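Local coordinates for RNA-binding protein RMD9, mitochondrial (Saccharomyces cerevisiae S288C, PDB 7A9X) that binds a dodecamer motif in the 3'-UTRs of mitochondrial mRNAs and takes part in the processing or stability of those transcripts, at residues 158-163 and 188-193; 193-198 and 205-210. All coordinates share one frame; numbering follows the deposited sequence.

Interaction 1: 158-163 and 188-193; sequences DILIGK and IRIWEA
Leu160 and Ala193 stand closest in the backbone, CA to CA 7.2 Å, where the end of helix 151-161 meets the last turn of helix 184-193. The contact is small and wholly apolar on the side-chain level, and every touch across it involves Leu160. Its CG lies anti to its own carbonyl carbon (chi1 -65°), which sends the isobutyl fork across to the opposing helix, where the two methyls divide the work. CD1 reaches CG1 of Ile190 at 4.2 Å, the two side chains crossing at about a right angle. CD2 touches the CB methyl of Ala193, also at 4.2 Å, and comes to 3.9 Å from the main-chain O of Ile190. No hydrogen bond joins the segments, so the seam rests on these light van der Waals touches and is only partly buried.

Just beyond Leu160 the first helix is closed by a Schellman motif. Gly162 takes the positive phi (122°) that reverses the chain, and Lys163 N returns to Asp158 O at 2.8 Å. That same carbonyl also accepts from Gly162 N, so two amides grip it. At these backbone angles a beta carbon would run into the carbonyl O of Ile161, which explains the glycine.

Within the fold, the contact sets helix 151-161 against helix 184-193, which falls within the inferred PPR1. Ile190 continues inward onto Leu175 and Phe178 of helix 168-180, Asp158 forms a salt bridge with Arg98 on the far flank, and Trp191 packs in the other direction on helix 209-223.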
ATOM      1  N   ASP A 158      -2.792 -16.071 -23.429  1.00 98.41           N
ATOM      2  CA  ASP A 158      -2.538 -16.176 -24.862  1.00101.60           C
ATOM      3  C   ASP A 158      -1.128 -16.670 -25.152  1.00 99.86           C
ATOM      4  O   ASP A 158      -0.900 -17.325 -26.175  1.00 96.18           O
ATOM      5  CB  ASP A 158      -2.778 -14.828 -25.539  1.00108.21           C
ATOM      6  CG  ASP A 158      -4.249 -14.495 -25.665  1.00119.71           C
ATOM      7  OD1 ASP A 158      -5.085 -15.316 -25.232  1.00125.74           O
ATOM      8  OD2 ASP A 158      -4.572 -13.415 -26.201  1.00123.22           O
ATOM      9  N   ILE A 159      -0.173 -16.366 -24.272  1.00 97.74           N
ATOM     10  CA  ILE A 159       1.184 -16.874 -24.435  1.00 97.93           C
ATOM     11  C   ILE A 159       1.260 -18.342 -24.041  1.00102.37           C
ATOM     12  O   ILE A 159       1.902 -19.147 -24.726  1.00109.00           O
ATOM     13  CB  ILE A 159       2.171 -16.018 -23.622  1.00 95.32           C
ATOM     14  CG1 ILE A 159       2.148 -14.568 -24.107  1.00 91.97           C
ATOM     15  CG2 ILE A 159       3.577 -16.590 -23.719  1.00 96.59           C
ATOM     16  CD1 ILE A 159       2.956 -13.630 -23.244  1.00 84.08           C
ATOM     17  N   LEU A 160       0.610 -18.719 -22.936  1.00 99.39           N
ATOM     18  CA  LEU A 160       0.618 -20.115 -22.516  1.00 99.16           C
ATOM     19  C   LEU A 160      -0.136 -21.007 -23.493  1.00106.85           C
ATOM     20  O   LEU A 160       0.129 -22.213 -23.546  1.00112.65           O
ATOM     21  CB  LEU A 160       0.025 -20.247 -21.111  1.00 95.39           C
ATOM     22  CG  LEU A 160       0.795 -19.573 -19.972  1.00 89.70           C
ATOM     23  CD1 LEU A 160       0.123 -19.843 -18.634  1.00 94.02           C
ATOM     24  CD2 LEU A 160       2.249 -20.021 -19.944  1.00 83.63           C
ATOM     25  N   ILE A 161      -1.060 -20.444 -24.265  1.00109.19           N
ATOM     26  CA  ILE A 161      -1.746 -21.191 -25.314  1.00116.93           C
ATOM     27  C   ILE A 161      -0.943 -21.185 -26.609  1.00114.94           C
ATOM     28  O   ILE A 161      -0.797 -22.223 -27.260  1.00121.32           O
ATOM     29  CB  ILE A 161      -3.163 -20.618 -25.517  1.00123.73           C
ATOM     30  CG1 ILE A 161      -4.056 -20.979 -24.327  1.00126.88           C
ATOM     31  CG2 ILE A 161      -3.771 -21.112 -26.822  1.00130.71           C
ATOM     32  CD1 ILE A 161      -5.469 -20.455 -24.437  1.00130.24           C
ATOM     33  N   GLY A 162      -0.402 -20.030 -26.994  1.00108.18           N
ATOM     34  CA  GLY A 162       0.446 -19.952 -28.167  1.00103.35           C
ATOM     35  C   GLY A 162      -0.042 -18.986 -29.226  1.00108.60           C
ATOM     36  O   GLY A 162       0.449 -18.998 -30.360  1.00112.95           O
ATOM     37  N   LYS A 163      -1.013 -18.143 -28.866  1.00107.30           N
ATOM     38  CA  LYS A 163      -1.541 -17.173 -29.819  1.00106.64           C
ATOM     39  C   LYS A 163      -0.500 -16.116 -30.161  1.00102.16           C
ATOM     40  O   LYS A 163      -0.319 -15.764 -31.332  1.00 98.46           O
ATOM     41  CB  LYS A 163      -2.804 -16.515 -29.265  1.00109.22           C
ATOM     42  CG  LYS A 163      -4.034 -17.400 -29.268  1.00122.41           C
ATOM     43  CD  LYS A 163      -5.243 -16.621 -28.780  1.00132.68           C
ATOM     44  CE  LYS A 163      -6.514 -17.453 -28.823  1.00142.11           C
ATOM     45  NZ  LYS A 163      -7.676 -16.687 -28.285  1.00142.73           N
ATOM     46  N   ILE A 188       5.281 -18.684 -10.577  1.00 87.03           N
ATOM     47  CA  ILE A 188       6.012 -19.937 -10.725  1.00 85.52           C
ATOM     48  C   ILE A 188       5.304 -20.851 -11.717  1.00 87.43           C
ATOM     49  O   ILE A 188       5.949 -21.518 -12.535  1.00 91.26           O
ATOM     50  CB  ILE A 188       6.195 -20.607  -9.352  1.00 84.67           C
ATOM     51  CG1 ILE A 188       6.879 -19.640  -8.381  1.00 80.28           C
ATOM     52  CG2 ILE A 188       7.005 -21.888  -9.483  1.00 86.72           C
ATOM     53  CD1 ILE A 188       7.174 -20.241  -7.023  1.00 86.24           C
ATOM     54  N   ARG A 189       3.969 -20.887 -11.673  1.00 85.10           N
ATOM     55  CA  ARG A 189       3.215 -21.719 -12.606  1.00 86.63           C
ATOM     56  C   ARG A 189       3.426 -21.261 -14.044  1.00 93.32           C
ATOM     57  O   ARG A 189       3.696 -22.075 -14.934  1.00 98.61           O
ATOM     58  CB  ARG A 189       1.729 -21.692 -12.254  1.00 90.54           C
ATOM     59  CG  ARG A 189       1.401 -22.157 -10.846  1.00104.37           C
ATOM     60  CD  ARG A 189      -0.046 -21.839 -10.505  1.00119.18           C
ATOM     61  NE  ARG A 189      -0.305 -21.916  -9.070  1.00133.06           N
ATOM     62  CZ  ARG A 189      -1.418 -21.485  -8.487  1.00143.22           C
ATOM     63  NH1 ARG A 189      -2.384 -20.940  -9.215  1.00145.64           N
ATOM     64  NH2 ARG A 189      -1.565 -21.594  -7.174  1.00147.67           N
ATOM     65  N   ILE A 190       3.299 -19.954 -14.290  1.00 92.70           N
ATOM     66  CA  ILE A 190       3.478 -19.425 -15.641  1.00 92.50           C
ATOM     67  C   ILE A 190       4.890 -19.698 -16.140  1.00 96.73           C
ATOM     68  O   ILE A 190       5.093 -20.096 -17.295  1.00 99.07           O
ATOM     69  CB  ILE A 190       3.150 -17.921 -15.675  1.00 85.77           C
ATOM     70  CG1 ILE A 190       1.664 -17.691 -15.402  1.00 87.80           C
ATOM     71  CG2 ILE A 190       3.550 -17.309 -17.012  1.00 81.46           C
ATOM     72  CD1 ILE A 190       1.274 -16.223 -15.391  1.00 84.51           C
ATOM     73  N   TRP A 191       5.889 -19.496 -15.278  1.00 93.01           N
ATOM     74  CA  TRP A 191       7.275 -19.685 -15.692  1.00 88.17           C
ATOM     75  C   TRP A 191       7.552 -21.145 -16.022  1.00 91.69           C
ATOM     76  O   TRP A 191       8.123 -21.459 -17.073  1.00 93.55           O
ATOM     77  CB  TRP A 191       8.219 -19.183 -14.598  1.00 77.57           C
ATOM     78  CG  TRP A 191       9.668 -19.462 -14.868  1.00 78.04           C
ATOM     79  CD1 TRP A 191      10.462 -18.865 -15.806  1.00 77.46           C
ATOM     80  CD2 TRP A 191      10.501 -20.404 -14.180  1.00 83.81           C
ATOM     81  NE1 TRP A 191      11.735 -19.383 -15.748  1.00 79.85           N
ATOM     82  CE2 TRP A 191      11.784 -20.328 -14.758  1.00 84.32           C
ATOM     83  CE3 TRP A 191      10.284 -21.305 -13.133  1.00 89.08           C
ATOM     84  CZ2 TRP A 191      12.847 -21.122 -14.324  1.00 87.96           C
ATOM     85  CZ3 TRP A 191      11.339 -22.091 -12.704  1.00 91.51           C
ATOM     86  CH2 TRP A 191      12.604 -21.994 -13.298  1.00 92.48           C
ATOM     87  N   GLU A 192       7.142 -22.059 -15.140  1.00 91.81           N
ATOM     88  CA  GLU A 192       7.423 -23.468 -15.368  1.00 96.78           C
ATOM     89  C   GLU A 192       6.537 -24.053 -16.460  1.00 99.95           C
ATOM     90  O   GLU A 192       6.922 -25.038 -17.101  1.00107.24           O
ATOM     91  CB  GLU A 192       7.267 -24.252 -14.064  1.00101.52           C
ATOM     92  CG  GLU A 192       8.367 -25.280 -13.841  1.00108.17           C
ATOM     93  CD  GLU A 192       8.966 -25.204 -12.451  1.00113.40           C
ATOM     94  OE1 GLU A 192       8.283 -24.710 -11.529  1.00113.99           O
ATOM     95  OE2 GLU A 192      10.129 -25.631 -12.281  1.00116.62           O
ATOM     96  N   ALA A 193       5.357 -23.471 -16.692  1.00 98.16           N
ATOM     97  CA  ALA A 193       4.544 -23.913 -17.819  1.00 98.91           C
ATOM     98  C   ALA A 193       5.130 -23.458 -19.148  1.00101.67           C
ATOM     99  O   ALA A 193       4.822 -24.054 -20.186  1.00109.25           O
ATOM    100  CB  ALA A 193       3.109 -23.410 -17.677  1.00 87.84           C
TER

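Interaction 2: 193-198 and 205-210; sequences ASKNLS and AFQEPK. With nucleotides of chain B.
Ser194 and Phe206 meet through their first torsions: chi1 of 65° places the serine OG between its backbone N and carbonyl carbon, while the phenylalanine CG sits anti to its carbonyl carbon (chi1 -84°). The pair lies where the inferred PPR1 gives way to PPR2 in this helical pentatricopeptide-repeat array, where the chain leaves helix 184-193, forms helix 200-205 and turns into helix 209-223. Ser194 CB rests over one face of the Phe206 ring as a CH-pi contact, 3.9 Å from the centroid and 26° off the normal. OG lies nearer the root of the ring, 3.2 Å from Phe206 CB, and makes no hydrogen bond across the contact. Phe206 also packs on Ala171 and Leu175 of helix 168-180 and on Val166. Replacing Phe206 with alanine is likely to leave Ser194 CB without the ring face it rests on and open a gap against helix 168-180.

Alongside, the bent chain of Gln207 brings NE2 to 3.5 Å from Lys195 CG, crossing the extended lysine at about a right angle. Gln207 NE2 thus lies against the aliphatic part of the lysine, whose NZ forms a salt bridge with Glu192. A type I turn from Ala205 to Glu208, closed by Glu208 N to Ala205 O at 3.2 Å, delivers the chain to the helix beginning at Pro209, with Glu208 as N-cap. From there Lys210, extended beyond CG, heads for the RNA, its NZ 3.5 Å from N7 and 3.8 Å from OP2 of nucleotide A3 of chain B.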
ATOM      1  N   ALA A 193       5.357 -23.471 -16.692  1.00 98.16           N
ATOM      2  CA  ALA A 193       4.544 -23.913 -17.819  1.00 98.91           C
ATOM      3  C   ALA A 193       5.130 -23.458 -19.148  1.00101.67           C
ATOM      4  O   ALA A 193       4.822 -24.054 -20.186  1.00109.25           O
ATOM      5  CB  ALA A 193       3.109 -23.410 -17.677  1.00 87.84           C
ATOM      6  N   SER A 194       5.966 -22.417 -19.138  1.00 96.68           N
ATOM      7  CA  SER A 194       6.631 -21.982 -20.358  1.00104.93           C
ATOM      8  C   SER A 194       7.652 -22.999 -20.846  1.00115.59           C
ATOM      9  O   SER A 194       8.031 -22.962 -22.021  1.00119.71           O
ATOM     10  CB  SER A 194       7.312 -20.632 -20.136  1.00104.31           C
ATOM     11  OG  SER A 194       8.350 -20.749 -19.179  1.00105.69           O
ATOM     12  N   LYS A 195       8.110 -23.902 -19.974  1.00119.79           N
ATOM     13  CA  LYS A 195       9.052 -24.930 -20.404  1.00123.56           C
ATOM     14  C   LYS A 195       8.421 -25.851 -21.441  1.00123.09           C
ATOM     15  O   LYS A 195       9.061 -26.209 -22.438  1.00127.53           O
ATOM     16  CB  LYS A 195       9.538 -25.735 -19.197  1.00128.21           C
ATOM     17  CG  LYS A 195      10.267 -24.921 -18.139  1.00126.56           C
ATOM     18  CD  LYS A 195      10.678 -25.803 -16.970  1.00125.79           C
ATOM     19  CE  LYS A 195      11.421 -25.009 -15.913  1.00121.77           C
ATOM     20  NZ  LYS A 195      11.767 -25.851 -14.738  1.00119.25           N
ATOM     21  N   ASN A 196       7.166 -26.233 -21.233  1.00121.36           N
ATOM     22  CA  ASN A 196       6.472 -27.151 -22.137  1.00128.28           C
ATOM     23  C   ASN A 196       5.549 -26.386 -23.082  1.00127.38           C
ATOM     24  O   ASN A 196       4.330 -26.561 -23.090  1.00130.53           O
ATOM     25  CB  ASN A 196       5.701 -28.197 -21.335  1.00133.37           C
ATOM     26  CG  ASN A 196       6.615 -29.193 -20.643  1.00135.99           C
ATOM     27  OD1 ASN A 196       7.617 -29.631 -21.209  1.00132.91           O
ATOM     28  ND2 ASN A 196       6.270 -29.556 -19.413  1.00140.00           N
ATOM     29  N   LEU A 197       6.155 -25.527 -23.895  1.00120.82           N
ATOM     30  CA  LEU A 197       5.443 -24.773 -24.914  1.00117.65           C
ATOM     31  C   LEU A 197       5.902 -25.211 -26.298  1.00123.63           C
ATOM     32  O   LEU A 197       7.077 -25.528 -26.505  1.00122.20           O
ATOM     33  CB  LEU A 197       5.663 -23.267 -24.748  1.00108.91           C
ATOM     34  CG  LEU A 197       4.968 -22.589 -23.568  1.00106.70           C
ATOM     35  CD1 LEU A 197       5.195 -21.084 -23.618  1.00 92.46           C
ATOM     36  CD2 LEU A 197       3.484 -22.913 -23.567  1.00112.31           C
ATOM     37  N   SER A 198       4.963 -25.213 -27.249  1.00130.32           N
ATOM     38  CA  SER A 198       5.288 -25.617 -28.614  1.00134.65           C
ATOM     39  C   SER A 198       6.287 -24.658 -29.249  1.00135.78           C
ATOM     40  O   SER A 198       7.298 -25.083 -29.822  1.00138.17           O
ATOM     41  CB  SER A 198       4.014 -25.699 -29.452  1.00137.81           C
ATOM     42  OG  SER A 198       4.325 -25.991 -30.802  1.00144.36           O
ATOM     43  N   ALA A 205      12.880 -17.850 -24.247  1.00 88.89           N
ATOM     44  CA  ALA A 205      12.899 -16.506 -23.680  1.00 88.75           C
ATOM     45  C   ALA A 205      12.663 -16.539 -22.178  1.00 86.23           C
ATOM     46  O   ALA A 205      13.284 -15.775 -21.429  1.00 81.98           O
ATOM     47  CB  ALA A 205      11.856 -15.629 -24.371  1.00 85.29           C
ATOM     48  N   PHE A 206      11.777 -17.424 -21.714  1.00 86.00           N
ATOM     49  CA  PHE A 206      11.507 -17.551 -20.287  1.00 83.00           C
ATOM     50  C   PHE A 206      12.658 -18.190 -19.518  1.00 84.01           C
ATOM     51  O   PHE A 206      12.620 -18.202 -18.283  1.00 84.65           O
ATOM     52  CB  PHE A 206      10.230 -18.361 -20.057  1.00 81.83           C
ATOM     53  CG  PHE A 206       8.965 -17.548 -20.143  1.00 82.54           C
ATOM     54  CD1 PHE A 206       8.378 -17.278 -21.370  1.00 83.78           C
ATOM     55  CD2 PHE A 206       8.353 -17.069 -18.994  1.00 81.46           C
ATOM     56  CE1 PHE A 206       7.212 -16.535 -21.450  1.00 83.83           C
ATOM     57  CE2 PHE A 206       7.187 -16.325 -19.067  1.00 77.92           C
ATOM     58  CZ  PHE A 206       6.616 -16.058 -20.296  1.00 80.09           C
ATOM     59  N   GLN A 207      13.667 -18.718 -20.207  1.00 83.06           N
ATOM     60  CA  GLN A 207      14.836 -19.302 -19.566  1.00 83.82           C
ATOM     61  C   GLN A 207      16.062 -18.406 -19.657  1.00 80.71           C
ATOM     62  O   GLN A 207      17.146 -18.809 -19.222  1.00 88.64           O
ATOM     63  CB  GLN A 207      15.140 -20.673 -20.172  1.00 84.03           C
ATOM     64  CG  GLN A 207      14.009 -21.673 -20.006  1.00 91.01           C
ATOM     65  CD  GLN A 207      13.684 -21.942 -18.550  1.00 98.29           C
ATOM     66  OE1 GLN A 207      14.573 -21.969 -17.698  1.00105.03           O
ATOM     67  NE2 GLN A 207      12.403 -22.137 -18.256  1.00 94.56           N
ATOM     68  N   GLU A 208      15.915 -17.206 -20.211  1.00 74.13           N
ATOM     69  CA  GLU A 208      17.027 -16.277 -20.306  1.00 76.45           C
ATOM     70  C   GLU A 208      17.482 -15.840 -18.913  1.00 81.60           C
ATOM     71  O   GLU A 208      16.694 -15.855 -17.963  1.00 81.75           O
ATOM     72  CB  GLU A 208      16.627 -15.060 -21.137  1.00 77.32           C
ATOM     73  CG  GLU A 208      16.394 -15.373 -22.609  1.00 79.45           C
ATOM     74  CD  GLU A 208      15.979 -14.156 -23.410  1.00 84.56           C
ATOM     75  OE1 GLU A 208      15.351 -14.335 -24.476  1.00 88.27           O
ATOM     76  OE2 GLU A 208      16.279 -13.023 -22.975  1.00 84.09           O
ATOM     77  N   PRO A 209      18.755 -15.450 -18.768  1.00 82.55           N
ATOM     78  CA  PRO A 209      19.279 -15.126 -17.428  1.00 83.70           C
ATOM     79  C   PRO A 209      18.492 -14.060 -16.683  1.00 79.33           C
ATOM     80  O   PRO A 209      18.328 -14.171 -15.460  1.00 75.67           O
ATOM     81  CB  PRO A 209      20.713 -14.664 -17.725  1.00 80.27           C
ATOM     82  CG  PRO A 209      21.082 -15.387 -18.972  1.00 76.13           C
ATOM     83  CD  PRO A 209      19.820 -15.475 -19.786  1.00 77.99           C
ATOM     84  N   LYS A 210      18.004 -13.025 -17.371  1.00 78.02           N
ATOM     85  CA  LYS A 210      17.289 -11.971 -16.659  1.00 78.48           C
ATOM     86  C   LYS A 210      15.937 -12.452 -16.152  1.00 76.36           C
ATOM     87  O   LYS A 210      15.434 -11.933 -15.150  1.00 72.56           O
ATOM     88  CB  LYS A 210      17.125 -10.736 -17.545  1.00 78.52           C
ATOM     89  CG  LYS A 210      16.351 -10.951 -18.835  1.00 85.92           C
ATOM     90  CD  LYS A 210      16.205  -9.626 -19.565  1.00 96.21           C
ATOM     91  CE  LYS A 210      15.692  -9.803 -20.979  1.00106.68           C
ATOM     92  NZ  LYS A 210      15.667  -8.499 -21.701  1.00113.15           N
TER
ATOM     93  P     A B   3      18.440  -4.684 -19.692  1.00 72.48           P
ATOM     94  OP1   A B   3      18.718  -4.238 -18.302  1.00 71.14           O
ATOM     95  OP2   A B   3      18.028  -6.088 -19.949  1.00 78.11           O
ATOM     96  O5'   A B   3      17.311  -3.733 -20.286  1.00 74.74           O
ATOM     97  C5'   A B   3      17.426  -2.322 -20.204  1.00 71.43           C
ATOM     98  C4'   A B   3      16.372  -1.645 -21.039  1.00 71.56           C
ATOM     99  O4'   A B   3      16.557  -2.001 -22.432  1.00 73.34           O
ATOM    100  C3'   A B   3      14.936  -2.045 -20.737  1.00 71.50           C
ATOM    101  O3'   A B   3      14.402  -1.339 -19.628  1.00 69.80           O
ATOM    102  C2'   A B   3      14.222  -1.757 -22.053  1.00 75.59           C
ATOM    103  O2'   A B   3      13.932  -0.371 -22.176  1.00 77.29           O
ATOM    104  C1'   A B   3      15.305  -2.115 -23.073  1.00 76.48           C
ATOM    105  N9    A B   3      15.166  -3.492 -23.581  1.00 82.62           N
ATOM    106  C8    A B   3      15.724  -4.639 -23.071  1.00 83.25           C
ATOM    107  N7    A B   3      15.419  -5.721 -23.745  1.00 83.33           N
ATOM    108  C5    A B   3      14.605  -5.255 -24.769  1.00 84.40           C
ATOM    109  C6    A B   3      13.950  -5.907 -25.829  1.00 84.63           C
ATOM    110  N6    A B   3      14.013  -7.222 -26.042  1.00 79.18           N
ATOM    111  N1    A B   3      13.215  -5.150 -26.674  1.00 91.03           N
ATOM    112  C2    A B   3      13.149  -3.831 -26.462  1.00 92.96           C
ATOM    113  N3    A B   3      13.719  -3.103 -25.504  1.00 90.98           N
ATOM    114  C4    A B   3      14.440  -3.885 -24.680  1.00 86.63           C
TER

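In the fold
Interactions 1 and 2 follow one another along the chain and share Ala193, which faces Leu160 in the first and is the last residue of helix 184-193, just before the loop of the second; their centres are 9 Å apart. Trp191 ties them together, its NE1 probably donating a hydrogen bond to Phe206 O at 2.9 Å, and Leu197 CD2 packs 3.4 Å from Leu160 O, so the loop after helix 184-193 also leans on the end of helix 151-161. Their relation to the RNA differs. Interaction 1 keeps its nearest atom about 13 Å from the bound strand, whereas segment 205-210 of interaction 2 runs from the repeat joint to the nucleotide that Lys210 approaches.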